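Local coordinates for putative iron-regulated protein A (Parabacteroides distasonis ATCC 8503, PDB 4ECG) that is of unknown function but binds calcium ions and belongs to the imelysin-like M75 family, which suggests a possible role as a metalloendopeptidase, at residues 30-35 with 227-232; 60-65 with 175-180; 72-77 with 153-158; 210-215 with 220-225; 244-249 with 363-368. All coordinates share one frame; numbering follows the deposited sequence.

Interaction 1: 30-35 with 227-232. With CA (calcium ion), chain C.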
# COMPACT_ATOMS: atom_id res chain seq x y z
N ASP A 30 -16.68 -20.71 -14.59
CA ASP A 30 -16.89 -19.53 -15.43
C ASP A 30 -17.20 -18.32 -14.54
O ASP A 30 -16.75 -17.18 -14.83
CB ASP A 30 -17.98 -19.72 -16.51
CG ASP A 30 -17.56 -20.70 -17.67
OD1 ASP A 30 -16.35 -20.84 -17.97
OD2 ASP A 30 -18.44 -21.31 -18.31
N GLN A 31 -17.89 -18.56 -13.42
CA GLN A 31 -18.27 -17.45 -12.52
C GLN A 31 -17.06 -16.89 -11.80
O GLN A 31 -16.87 -15.69 -11.70
CB GLN A 31 -19.31 -17.88 -11.47
CG GLN A 31 -20.75 -17.64 -11.87
CD GLN A 31 -21.77 -18.58 -11.21
OE1 GLN A 31 -21.46 -19.31 -10.28
NE2 GLN A 31 -22.99 -18.55 -11.71
N MSE A 32 -16.25 -17.79 -11.27
CA MSE A 32 -15.01 -17.45 -10.58
C MSE A 32 -14.02 -16.78 -11.54
O MSE A 32 -13.33 -15.85 -11.14
CB MSE A 32 -14.38 -18.70 -9.97
CG MSE A 32 -14.97 -19.10 -8.61
SE MSE A 32 -14.24 -20.75 -7.95
CE MSE A 32 -14.94 -21.97 -9.24
N SER A 33 -13.96 -17.26 -12.78
CA SER A 33 -13.06 -16.68 -13.79
C SER A 33 -13.44 -15.20 -14.10
O SER A 33 -12.57 -14.33 -14.29
CB SER A 33 -13.09 -17.55 -15.05
OG SER A 33 -12.08 -17.17 -15.95
N ALA A 34 -14.73 -14.92 -14.10
CA ALA A 34 -15.23 -13.53 -14.35
C ALA A 34 -14.89 -12.59 -13.18
O ALA A 34 -14.64 -11.41 -13.38
CB ALA A 34 -16.74 -13.52 -14.66
N VAL A 35 -14.89 -13.10 -11.96
CA VAL A 35 -14.47 -12.31 -10.81
C VAL A 35 -12.98 -11.92 -10.95
O VAL A 35 -12.61 -10.74 -10.78
CB VAL A 35 -14.72 -13.07 -9.48
CG1 VAL A 35 -13.94 -12.44 -8.33
CG2 VAL A 35 -16.22 -13.18 -9.21
N GLN A 227 -6.88 -21.12 -7.60
CA GLN A 227 -5.66 -20.52 -7.18
C GLN A 227 -5.64 -19.03 -7.36
O GLN A 227 -5.08 -18.33 -6.53
CB GLN A 227 -4.47 -21.16 -7.91
CG GLN A 227 -4.28 -22.62 -7.47
CD GLN A 227 -3.01 -23.24 -8.02
OE1 GLN A 227 -2.04 -22.56 -8.37
NE2 GLN A 227 -3.01 -24.54 -8.09
N ALA A 228 -6.26 -18.54 -8.42
CA ALA A 228 -6.35 -17.10 -8.70
C ALA A 228 -7.17 -16.35 -7.64
O ALA A 228 -6.74 -15.36 -7.13
CB ALA A 228 -6.90 -16.84 -10.11
N ILE A 229 -8.35 -16.85 -7.31
CA ILE A 229 -9.15 -16.31 -6.21
C ILE A 229 -8.42 -16.39 -4.87
O ILE A 229 -8.48 -15.46 -4.10
CB ILE A 229 -10.52 -17.06 -6.04
CG1 ILE A 229 -11.49 -16.82 -7.22
CG2 ILE A 229 -11.25 -16.63 -4.78
CD1 ILE A 229 -12.06 -15.43 -7.19
N GLU A 230 -7.80 -17.52 -4.56
CA GLU A 230 -7.01 -17.70 -3.28
C GLU A 230 -5.90 -16.64 -3.23
O GLU A 230 -5.64 -16.08 -2.18
CB GLU A 230 -6.41 -19.12 -3.15
CG GLU A 230 -5.66 -19.44 -1.83
CD GLU A 230 -4.98 -20.83 -1.80
OE1 GLU A 230 -4.82 -21.46 -2.88
OE2 GLU A 230 -4.62 -21.31 -0.69
N LEU A 231 -5.30 -16.34 -4.38
CA LEU A 231 -4.24 -15.32 -4.46
C LEU A 231 -4.76 -13.95 -4.05
O LEU A 231 -4.09 -13.21 -3.31
CB LEU A 231 -3.67 -15.27 -5.89
CG LEU A 231 -2.30 -14.66 -6.13
CD1 LEU A 231 -1.25 -15.35 -5.27
CD2 LEU A 231 -1.99 -14.77 -7.60
N MSE A 232 -5.96 -13.61 -4.52
CA MSE A 232 -6.54 -12.29 -4.22
C MSE A 232 -6.71 -12.15 -2.72
O MSE A 232 -6.49 -11.08 -2.19
CB MSE A 232 -7.93 -12.08 -4.87
CG MSE A 232 -7.97 -11.97 -6.43
SE MSE A 232 -9.75 -12.06 -7.16
CE MSE A 232 -10.45 -10.44 -6.39
CA CA C . -0.13 -21.87 -7.46
O HOH W 1 1.14 -23.55 -9.01
O HOH W 2 0.17 -23.82 -6.22
O HOH W 3 1.96 -21.22 -6.40
O HOH W 4 -1.44 -21.69 -5.52
O HOH W 5 -0.85 -19.32 -7.25
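Val35 and Ile229 carry this buried, apolar helix-helix contact in the imelysin-like helical fold, where the start of helix 29-68 packs on the short helix 225-233. Their side chains cross at about a right angle, and methyl meets methyl: Val35 CG1 lies 3.7 Å from Ile229 CD1. Val35 CG1 stands anti to its backbone N (chi1 164°), which sends this branch across to the isoleucine. The same methyl also touches the selenium of selenomethionine Met232, with Val35 CG1 to Met232 SE at 4.4 Å, so it is met by residues one helical turn apart. One turn before Val35 on helix 29-68, Met32 CG approaches Ile229 CG1 at 4.4 Å, and the backbone comes slightly nearer, Met32 O lying 4.2 Å from Ile229 CD1. The end of Met32 then leads away from helix 225-233. The segment axes come within 9.9 Å of each other at a crossing angle of 41°, with Met32 and Ile229 nearest in backbone register. Outside the pair, Phe379 near the C-terminus covers both Met32 and Ile229, while Leu318 of helix 315-322 packs on Met32 and Val35. At the start of segment 227-232, taking no part in this packing, the extended side chain of Gln227 reaches a calcium ion, which its OE1 binds at 2.2 Å in company with five waters and Ser221 O.

Interaction 2: 60-65 with 175-180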
# COMPACT_ATOMS: atom_id res chain seq x y z
N ASN A 60 7.50 15.33 -12.80
CA ASN A 60 7.48 16.64 -13.47
C ASN A 60 7.39 17.78 -12.46
O ASN A 60 8.08 18.77 -12.62
CB ASN A 60 6.37 16.77 -14.54
CG ASN A 60 6.61 15.85 -15.73
OD1 ASN A 60 7.75 15.61 -16.10
ND2 ASN A 60 5.55 15.29 -16.29
N ALA A 61 6.61 17.62 -11.39
CA ALA A 61 6.50 18.67 -10.38
C ALA A 61 7.78 18.79 -9.56
O ALA A 61 8.22 19.87 -9.27
CB ALA A 61 5.31 18.41 -9.45
N VAL A 62 8.37 17.67 -9.16
CA VAL A 62 9.68 17.67 -8.49
C VAL A 62 10.74 18.35 -9.40
O VAL A 62 11.51 19.17 -8.97
CB VAL A 62 10.11 16.23 -8.13
CG1 VAL A 62 11.62 16.17 -7.93
CG2 VAL A 62 9.38 15.74 -6.89
N ASP A 63 10.75 18.02 -10.67
CA ASP A 63 11.72 18.63 -11.61
C ASP A 63 11.58 20.13 -11.71
O ASP A 63 12.56 20.85 -11.80
CB ASP A 63 11.52 18.10 -13.02
CG ASP A 63 12.19 16.72 -13.26
OD1 ASP A 63 12.95 16.26 -12.36
OD2 ASP A 63 11.94 16.13 -14.35
N LYS A 64 10.34 20.59 -11.76
CA LYS A 64 10.05 22.01 -11.90
C LYS A 64 10.54 22.74 -10.62
O LYS A 64 11.18 23.80 -10.69
CB LYS A 64 8.56 22.18 -12.16
CG LYS A 64 7.99 23.56 -12.00
CD LYS A 64 6.47 23.53 -12.26
CE LYS A 64 5.91 24.94 -12.49
NZ LYS A 64 4.52 24.94 -12.97
N PHE A 65 10.25 22.17 -9.46
CA PHE A 65 10.87 22.68 -8.23
C PHE A 65 12.40 22.65 -8.22
O PHE A 65 13.04 23.65 -7.87
CB PHE A 65 10.41 21.91 -7.00
CG PHE A 65 11.22 22.24 -5.77
CD1 PHE A 65 11.18 23.50 -5.24
CD2 PHE A 65 12.02 21.31 -5.16
CE1 PHE A 65 11.97 23.85 -4.13
CE2 PHE A 65 12.75 21.62 -4.03
CZ PHE A 65 12.73 22.90 -3.51
N GLU A 175 19.97 17.01 -5.99
CA GLU A 175 20.22 15.99 -6.97
C GLU A 175 19.73 14.59 -6.43
O GLU A 175 19.20 13.75 -7.18
CB GLU A 175 21.69 15.99 -7.36
CG GLU A 175 22.00 15.03 -8.48
CD GLU A 175 21.29 15.34 -9.82
OE1 GLU A 175 20.95 16.56 -10.07
OE2 GLU A 175 21.09 14.35 -10.63
N TYR A 176 19.88 14.38 -5.12
CA TYR A 176 19.46 13.14 -4.50
C TYR A 176 17.95 12.98 -4.72
O TYR A 176 17.50 12.00 -5.27
CB TYR A 176 19.88 13.20 -3.02
CG TYR A 176 19.89 11.89 -2.24
CD1 TYR A 176 19.01 10.82 -2.53
CD2 TYR A 176 20.74 11.72 -1.16
CE1 TYR A 176 18.98 9.67 -1.77
CE2 TYR A 176 20.72 10.56 -0.43
CZ TYR A 176 19.86 9.53 -0.74
OH TYR A 176 19.92 8.38 0.01
N LEU A 177 17.19 14.02 -4.37
CA LEU A 177 15.74 14.10 -4.55
C LEU A 177 15.33 13.79 -6.00
O LEU A 177 14.33 13.09 -6.23
CB LEU A 177 15.21 15.47 -4.13
CG LEU A 177 13.69 15.77 -4.33
CD1 LEU A 177 12.83 14.72 -3.59
CD2 LEU A 177 13.29 17.23 -3.97
N LYS A 178 16.06 14.32 -6.97
CA LYS A 178 15.79 14.05 -8.38
C LYS A 178 16.01 12.57 -8.69
O LYS A 178 15.17 11.94 -9.33
CB LYS A 178 16.72 14.87 -9.26
CG LYS A 178 16.41 14.88 -10.76
CD LYS A 178 17.57 15.39 -11.61
CE LYS A 178 17.46 16.85 -12.07
NZ LYS A 178 18.76 17.34 -12.68
N LEU A 179 17.11 12.00 -8.18
CA LEU A 179 17.43 10.60 -8.50
C LEU A 179 16.42 9.62 -7.89
O LEU A 179 16.00 8.67 -8.54
CB LEU A 179 18.86 10.25 -8.09
CG LEU A 179 19.91 10.93 -8.96
CD1 LEU A 179 21.23 10.88 -8.23
CD2 LEU A 179 19.97 10.24 -10.33
N VAL A 180 16.03 9.90 -6.64
CA VAL A 180 15.04 9.16 -5.98
C VAL A 180 13.70 9.17 -6.75
O VAL A 180 13.09 8.12 -6.95
CB VAL A 180 14.93 9.66 -4.55
CG1 VAL A 180 13.61 9.24 -3.96
CG2 VAL A 180 16.19 9.23 -3.74
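Asp63 OD1, which forms a salt bridge with Lys59 one turn earlier on its own helix, also faces the aliphatic part of Lys178 across the contact, with Asp63 OD1 to Lys178 CG at 4.1 Å. The two side chains cross at about a right angle, and the lysine offers its CG methylene to the carboxylate while its ammonium group stays apart: Lys178 NZ is 5.9 Å from Asp63 OD1. A bend at chi3 (-100°) carries that NZ toward Glu175 on its own helix, where Lys178 NZ and Glu175 OE1 make a weak salt bridge of 3.5 Å. Deeper in the joint lies the apolar part. Val62 CG1 rests against Leu177 CG at 4.2 Å, and Leu177 CD2 comes to the edge of the Phe65 ring, near its plane, 4.4 Å from Phe65 CE2. Helices 29-68 and 171-196 run nearly antiparallel here, as neighbours in the helical bundle, with segment axes 10.1 Å apart and inclined at 164°. Leu155 and Met154 of helix 147-155 pack on Leu177, and Leu74 of helix 71-89 packs on Phe65. The chemistry therefore divides in two: buried hydrocarbon joins the helices, whereas the charges at the margin are paired within each helix, so electrostatic attraction between Asp63 and Lys178 is probably a minor, long-range contribution.

Interaction 3: 72-77 with 153-158; sequences NDLADA and KMLFLD
With chi1 at -176° Leu74 swings CG to the far side from its amide N, whereas Leu155, at -72°, turns its own CG opposite the carbonyl carbon; these two torsions bring one methyl of each leucine into contact. Leu74 CD1 and Leu155 CD2 meet at 3.6 Å, the side chains sliding past each other in opposite directions. Leu74 CD1 also lies 4.1 Å from Leu155 O, so it touches backbone as well as side chain. One turn further along helix 71-89, Ala77 CB sits 4.4 Å from Leu155 CD2, and Leu155 CD2 thus meets both Leu74 and Ala77. Leu155 is the last residue of helix 147-155; Phe156 leaves helical geometry and begins the short strand 156-157, which pairs with strand 160-161 as a two-stranded antiparallel hairpin. The contact thus packs the helix-to-hairpin junction on helix 71-89. Tyr58 of helix 29-68 covers Leu155, and the ring of Phe156 meets that of Trp81 edge-to-face. The Leu74 side chain is about 9 Å from a bound calcium ion, but it offers that ion no polar group. With methyl groups making the side-chain contacts, cohesion here rests on dispersion and the burial of hydrocarbon, and the contact carries no directional bond.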
# COMPACT_ATOMS: atom_id res chain seq x y z
N ASN A 72 6.12 27.88 -4.22
CA ASN A 72 4.90 27.36 -4.83
C ASN A 72 5.12 26.01 -5.55
O ASN A 72 4.27 25.10 -5.42
CB ASN A 72 4.20 28.38 -5.77
CG ASN A 72 3.77 29.65 -5.04
OD1 ASN A 72 3.59 29.66 -3.83
ND2 ASN A 72 3.66 30.73 -5.77
N ASP A 73 6.28 25.89 -6.23
CA ASP A 73 6.65 24.65 -6.94
C ASP A 73 6.88 23.50 -5.95
O ASP A 73 6.53 22.37 -6.24
CB ASP A 73 7.88 24.86 -7.83
CG ASP A 73 7.62 25.80 -8.99
OD1 ASP A 73 6.46 26.22 -9.22
OD2 ASP A 73 8.58 26.15 -9.70
N LEU A 74 7.45 23.82 -4.80
CA LEU A 74 7.62 22.89 -3.72
C LEU A 74 6.27 22.40 -3.19
O LEU A 74 6.04 21.18 -3.13
CB LEU A 74 8.41 23.51 -2.56
CG LEU A 74 8.73 22.55 -1.37
CD1 LEU A 74 9.45 21.24 -1.73
CD2 LEU A 74 9.56 23.24 -0.33
N ALA A 75 5.40 23.34 -2.81
CA ALA A 75 4.03 23.00 -2.36
C ALA A 75 3.35 22.08 -3.37
O ALA A 75 2.71 21.09 -2.95
CB ALA A 75 3.16 24.27 -2.11
N ASP A 76 3.52 22.38 -4.68
CA ASP A 76 2.93 21.53 -5.76
C ASP A 76 3.57 20.12 -5.81
O ASP A 76 2.87 19.12 -6.05
CB ASP A 76 3.05 22.16 -7.16
CG ASP A 76 2.09 23.36 -7.40
OD1 ASP A 76 1.21 23.65 -6.53
OD2 ASP A 76 2.21 23.99 -8.48
N ALA A 77 4.88 20.05 -5.58
CA ALA A 77 5.57 18.77 -5.53
C ALA A 77 5.07 17.94 -4.34
O ALA A 77 4.79 16.74 -4.47
CB ALA A 77 7.07 18.96 -5.45
N LYS A 153 11.06 12.82 3.22
CA LYS A 153 11.89 13.37 4.28
C LYS A 153 12.51 14.68 3.81
O LYS A 153 12.70 15.56 4.62
CB LYS A 153 13.04 12.42 4.72
CG LYS A 153 13.62 12.84 6.08
CD LYS A 153 14.78 11.94 6.58
CE LYS A 153 15.34 12.35 7.95
NZ LYS A 153 16.07 13.66 7.96
N MSE A 154 12.77 14.79 2.51
CA MSE A 154 13.35 15.98 1.90
C MSE A 154 12.30 17.03 1.49
O MSE A 154 12.66 18.18 1.33
CB MSE A 154 14.17 15.60 0.67
CG MSE A 154 15.33 14.66 0.95
SE MSE A 154 16.20 13.93 -0.65
CE MSE A 154 17.63 13.07 0.29
N LEU A 155 11.05 16.64 1.28
CA LEU A 155 10.02 17.58 0.83
C LEU A 155 9.21 18.24 1.97
O LEU A 155 8.63 19.33 1.81
CB LEU A 155 9.04 16.85 -0.10
CG LEU A 155 9.56 16.49 -1.46
CD1 LEU A 155 8.53 15.60 -2.17
CD2 LEU A 155 9.89 17.74 -2.29
N PHE A 156 9.17 17.56 3.10
CA PHE A 156 8.23 17.82 4.17
C PHE A 156 8.94 17.99 5.52
O PHE A 156 9.95 17.36 5.79
CB PHE A 156 7.25 16.62 4.34
CG PHE A 156 6.25 16.47 3.24
CD1 PHE A 156 5.06 17.24 3.24
CD2 PHE A 156 6.42 15.53 2.25
CE1 PHE A 156 4.12 17.08 2.25
CE2 PHE A 156 5.46 15.37 1.25
CZ PHE A 156 4.33 16.16 1.24
N LEU A 157 8.38 18.81 6.39
CA LEU A 157 8.83 18.87 7.78
C LEU A 157 7.61 18.93 8.69
O LEU A 157 6.76 19.85 8.62
CB LEU A 157 9.72 20.08 8.01
CG LEU A 157 10.39 20.23 9.37
CD1 LEU A 157 11.30 19.03 9.64
CD2 LEU A 157 11.16 21.56 9.40
N ASP A 158 7.52 17.94 9.56
CA ASP A 158 6.38 17.77 10.43
C ASP A 158 4.98 18.20 9.87
O ASP A 158 4.27 18.98 10.46
CB ASP A 158 6.67 18.38 11.81
CG ASP A 158 6.48 17.36 12.95
OD1 ASP A 158 5.88 16.24 12.75
OD2 ASP A 158 6.97 17.66 14.04

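Interaction 4: 210-215 with 220-225; sequences EAMKKH and YSIGNV. With CA (calcium ion), chain C.
The chain ends helix 208-214 at His215, which has positive phi (34°), and folds back so that the CA atoms of His215 and Asn224 lie 4.8 Å apart; Asn224 CA makes a CA-H...O contact of 3.1 Å with His215 O. The imidazole of His215 lies alongside Val225, whose CB sits over one ring face in a CH-pi contact, 3.8 Å from the ring centroid and 11° off its normal. Ile222 CD1 presses on CG of selenomethionine Met212 at 3.4 Å, tighter than usual, and its CG2 meets His215 CB. Ala211 CB approaches the Tyr220 ring at its edge, 3.6 Å from CD2. This is a helix-loop-helix connection, with Asn224 as N-cap of helix 225-233, its OD1 receiving Gln227 N. Replacing His215 with an alanine would probably uncover the Val225 methine and leave Ser33 OG without the NE2 it hydrogen-bonds. Within the loop, Ser221 turns its backbone O to the calcium ion and binds it at 2.4 Å.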
# COMPACT_ATOMS: atom_id res chain seq x y z
N GLU A 210 -2.51 -11.18 -17.89
CA GLU A 210 -2.94 -12.25 -18.75
C GLU A 210 -2.79 -13.60 -18.05
O GLU A 210 -3.70 -14.43 -18.09
CB GLU A 210 -2.19 -12.23 -20.08
CG GLU A 210 -2.59 -11.08 -21.03
CD GLU A 210 -4.10 -11.05 -21.39
OE1 GLU A 210 -4.71 -12.13 -21.70
OE2 GLU A 210 -4.67 -9.91 -21.37
N ALA A 211 -1.66 -13.82 -17.38
CA ALA A 211 -1.47 -15.07 -16.65
C ALA A 211 -2.56 -15.21 -15.61
O ALA A 211 -3.13 -16.31 -15.43
CB ALA A 211 -0.12 -15.12 -16.00
N MSE A 212 -2.90 -14.10 -14.92
CA MSE A 212 -4.04 -14.20 -13.99
C MSE A 212 -5.38 -14.48 -14.69
O MSE A 212 -6.16 -15.32 -14.20
CB MSE A 212 -4.14 -13.03 -13.01
CG MSE A 212 -3.83 -13.44 -11.54
SE MSE A 212 -4.40 -12.06 -10.45
CE MSE A 212 -5.51 -13.10 -9.33
N LYS A 213 -5.67 -13.81 -15.82
CA LYS A 213 -6.96 -14.06 -16.50
C LYS A 213 -7.02 -15.50 -17.04
O LYS A 213 -8.04 -16.15 -16.89
CB LYS A 213 -7.29 -12.98 -17.55
CG LYS A 213 -7.68 -11.64 -16.88
CD LYS A 213 -8.26 -10.56 -17.78
CE LYS A 213 -7.23 -9.98 -18.74
NZ LYS A 213 -7.42 -8.53 -18.92
N LYS A 214 -5.92 -16.03 -17.58
CA LYS A 214 -5.93 -17.40 -18.13
C LYS A 214 -5.93 -18.51 -17.05
O LYS A 214 -6.49 -19.56 -17.26
CB LYS A 214 -4.73 -17.59 -19.08
CG LYS A 214 -4.97 -17.01 -20.48
CD LYS A 214 -3.69 -16.50 -21.14
CE LYS A 214 -2.68 -17.61 -21.36
NZ LYS A 214 -1.66 -17.18 -22.37
N HIS A 215 -5.27 -18.24 -15.92
CA HIS A 215 -5.11 -19.18 -14.80
C HIS A 215 -5.00 -20.63 -15.20
O HIS A 215 -5.71 -21.49 -14.70
CB HIS A 215 -6.21 -18.96 -13.76
CG HIS A 215 -7.61 -18.97 -14.33
ND1 HIS A 215 -8.17 -20.09 -14.85
CD2 HIS A 215 -8.58 -17.95 -14.43
CE1 HIS A 215 -9.42 -19.80 -15.27
NE2 HIS A 215 -9.67 -18.49 -15.01
N TYR A 220 3.76 -17.99 -13.93
CA TYR A 220 3.70 -17.55 -12.53
C TYR A 220 2.97 -18.52 -11.55
O TYR A 220 2.58 -18.13 -10.46
CB TYR A 220 3.07 -16.14 -12.47
CG TYR A 220 3.73 -15.11 -13.40
CD1 TYR A 220 4.95 -14.54 -13.08
CD2 TYR A 220 3.13 -14.71 -14.58
CE1 TYR A 220 5.56 -13.61 -13.91
CE2 TYR A 220 3.72 -13.77 -15.41
CZ TYR A 220 4.96 -13.22 -15.07
OH TYR A 220 5.57 -12.27 -15.87
N SER A 221 2.81 -19.78 -11.93
CA SER A 221 2.24 -20.79 -11.02
C SER A 221 0.80 -20.48 -10.61
O SER A 221 0.37 -20.84 -9.51
CB SER A 221 3.13 -20.95 -9.74
OG SER A 221 4.39 -21.44 -10.08
N ILE A 222 0.06 -19.80 -11.48
CA ILE A 222 -1.37 -19.63 -11.26
C ILE A 222 -2.01 -20.75 -12.05
O ILE A 222 -2.12 -20.64 -13.26
CB ILE A 222 -1.90 -18.27 -11.72
CG1 ILE A 222 -1.01 -17.16 -11.15
CG2 ILE A 222 -3.39 -18.18 -11.32
CD1 ILE A 222 -1.37 -15.75 -11.59
N GLY A 223 -2.40 -21.82 -11.36
CA GLY A 223 -2.61 -23.14 -12.00
C GLY A 223 -4.05 -23.42 -12.39
O GLY A 223 -4.33 -24.26 -13.25
N ASN A 224 -4.97 -22.72 -11.73
CA ASN A 224 -6.39 -22.85 -12.01
C ASN A 224 -7.12 -21.73 -11.31
O ASN A 224 -6.50 -20.94 -10.58
CB ASN A 224 -6.92 -24.22 -11.60
CG ASN A 224 -6.87 -24.44 -10.11
OD1 ASN A 224 -7.40 -23.67 -9.34
ND2 ASN A 224 -6.29 -25.53 -9.71
N VAL A 225 -8.42 -21.62 -11.55
CA VAL A 225 -9.16 -20.43 -11.14
C VAL A 225 -9.25 -20.32 -9.63
O VAL A 225 -9.31 -19.20 -9.09
CB VAL A 225 -10.57 -20.34 -11.76
CG1 VAL A 225 -11.50 -21.41 -11.18
CG2 VAL A 225 -11.12 -18.93 -11.57
CA CA C . -0.13 -21.87 -7.46
O HOH W 1 1.14 -23.55 -9.01
O HOH W 2 0.17 -23.82 -6.22
O HOH W 3 1.96 -21.22 -6.40
O HOH W 4 -1.44 -21.69 -5.52
O HOH W 5 -0.85 -19.32 -7.25

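Interaction 5: 244-249 with 363-368; sequences NEVGSA and EACADL. With CA (calcium ion), chain H.
Cys365 points its CB and SG at Gly247, and the two helices come so close that the CA atoms of Gly247 and Cys365 are 5.0 Å apart. Cys365 CB lies 3.6 Å from Gly247 CA, and Cys365 SG stands 3.8 Å from Gly247 N, so both atoms of the side chain lie against bare backbone. With SG anti to its own carbonyl carbon (chi1 -62°), the thiol also reaches Val246, whose CG1 meets Cys365 SG at 3.8 Å. A CB built on Gly247 would fall 2.6 Å from Cys365 CB, a clash, so the lack of a side chain at this position is what permits the approach. This is close glycine-mediated helix packing, in which helix 239-259 meets helix 355-377 in the imelysin-like bundle. Tyr288, Asn291 and Ile292 of helix 284-300 cover Val246, while Thr337 of helix 324-343 touches Cys365. The glycine lies in a wider pi-type turn, 246-249, of helix 239-259. Ser248 OG hydrogen-bonds to Asn244 O at 3.1 Å, the donor tilted 17° from the carbonyl plane, and this oxygen also accepts Ser248 N. Ser248 O then binds a calcium ion at 2.6 Å, together with three waters and Asp253 OD1.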
# COMPACT_ATOMS: atom_id res chain seq x y z
N ASN A 244 -4.12 -7.58 8.06
CA ASN A 244 -3.33 -7.99 9.19
C ASN A 244 -2.15 -7.06 9.44
O ASN A 244 -1.77 -6.84 10.59
CB ASN A 244 -2.87 -9.40 8.96
CG ASN A 244 -2.05 -9.92 10.08
OD1 ASN A 244 -2.55 -10.07 11.17
ND2 ASN A 244 -0.77 -10.15 9.84
N GLU A 245 -1.54 -6.56 8.37
CA GLU A 245 -0.38 -5.67 8.47
C GLU A 245 -0.76 -4.29 9.02
O GLU A 245 -0.04 -3.73 9.86
CB GLU A 245 0.29 -5.56 7.09
CG GLU A 245 1.36 -4.48 6.87
CD GLU A 245 2.78 -4.85 7.33
OE1 GLU A 245 2.94 -5.94 7.96
OE2 GLU A 245 3.73 -4.02 7.05
N VAL A 246 -1.84 -3.72 8.51
CA VAL A 246 -2.34 -2.42 9.06
C VAL A 246 -2.57 -2.53 10.59
O VAL A 246 -2.10 -1.71 11.36
CB VAL A 246 -3.61 -1.92 8.35
CG1 VAL A 246 -4.16 -0.69 9.05
CG2 VAL A 246 -3.33 -1.62 6.89
N GLY A 247 -3.26 -3.57 11.01
CA GLY A 247 -3.62 -3.72 12.43
C GLY A 247 -2.46 -4.13 13.32
O GLY A 247 -2.15 -3.44 14.26
N SER A 248 -1.78 -5.21 12.98
CA SER A 248 -0.64 -5.69 13.80
C SER A 248 0.66 -4.97 13.66
O SER A 248 1.38 -4.95 14.60
CB SER A 248 -0.26 -7.15 13.49
OG SER A 248 -1.39 -7.92 13.51
N ALA A 249 1.00 -4.45 12.49
CA ALA A 249 2.30 -3.79 12.29
C ALA A 249 2.20 -2.27 12.26
O ALA A 249 2.86 -1.62 13.05
CB ALA A 249 2.97 -4.28 10.99
N GLU A 363 -8.54 -3.90 16.73
CA GLU A 363 -9.54 -4.99 16.77
C GLU A 363 -10.36 -5.12 15.49
O GLU A 363 -10.77 -6.21 15.14
CB GLU A 363 -10.51 -4.84 17.92
CG GLU A 363 -9.86 -5.04 19.29
CD GLU A 363 -10.64 -4.33 20.40
OE1 GLU A 363 -11.90 -4.24 20.29
OE2 GLU A 363 -9.99 -3.84 21.36
N ALA A 364 -10.61 -4.03 14.80
CA ALA A 364 -11.39 -4.12 13.58
C ALA A 364 -10.55 -4.74 12.45
O ALA A 364 -11.09 -5.52 11.63
CB ALA A 364 -11.95 -2.77 13.20
N CYS A 365 -9.25 -4.40 12.38
CA CYS A 365 -8.36 -5.06 11.40
C CYS A 365 -8.21 -6.53 11.72
O CYS A 365 -8.16 -7.36 10.81
CB CYS A 365 -6.98 -4.43 11.33
SG CYS A 365 -6.92 -2.69 10.82
N ALA A 366 -8.14 -6.88 12.99
CA ALA A 366 -7.94 -8.29 13.34
C ALA A 366 -9.21 -9.11 12.91
O ALA A 366 -9.11 -10.21 12.32
CB ALA A 366 -7.58 -8.47 14.82
N ASP A 367 -10.40 -8.56 13.18
CA ASP A 367 -11.67 -9.15 12.70
C ASP A 367 -11.82 -9.16 11.14
O ASP A 367 -12.41 -10.05 10.60
CB ASP A 367 -12.89 -8.43 13.34
CG ASP A 367 -12.99 -8.66 14.87
OD1 ASP A 367 -12.44 -9.66 15.38
OD2 ASP A 367 -13.66 -7.84 15.57
N LEU A 368 -11.30 -8.18 10.41
CA LEU A 368 -11.42 -8.18 8.94
C LEU A 368 -10.53 -9.32 8.45
O LEU A 368 -10.89 -10.05 7.55
CB LEU A 368 -10.96 -6.85 8.36
CG LEU A 368 -11.03 -6.58 6.85
CD1 LEU A 368 -12.38 -7.01 6.25
CD2 LEU A 368 -10.77 -5.10 6.65
CA CA H . 3.20 -6.62 15.57
O HOH W 6 2.17 -8.84 15.54
O HOH W 7 4.02 -7.51 13.10
O HOH W 8 5.58 -7.31 15.73

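In the fold
Four of the five contacts form two pairs on a long, mostly helical chain, and interaction 5 stands apart. Interactions 1 and 4 lie together, centres 9 Å apart, sharing one calcium ion with its five waters. Interactions 2 and 3, centres 11 Å apart, touch around Phe65 and Leu74 at the other end, on the opposite side of the chain's centre. Helix 29-68 contributes to interactions 1 and 2, whose centres are about 41 Å apart, so this one long helix connects the two ends of the helical fold. Interaction 1 joins residues 192 apart in sequence and encloses interactions 2, 3 and 4. Interaction 5 follows later along the chain, its centre about 24 Å from that of interaction 1, and joins the C-terminal helix 355-377 to the bundle.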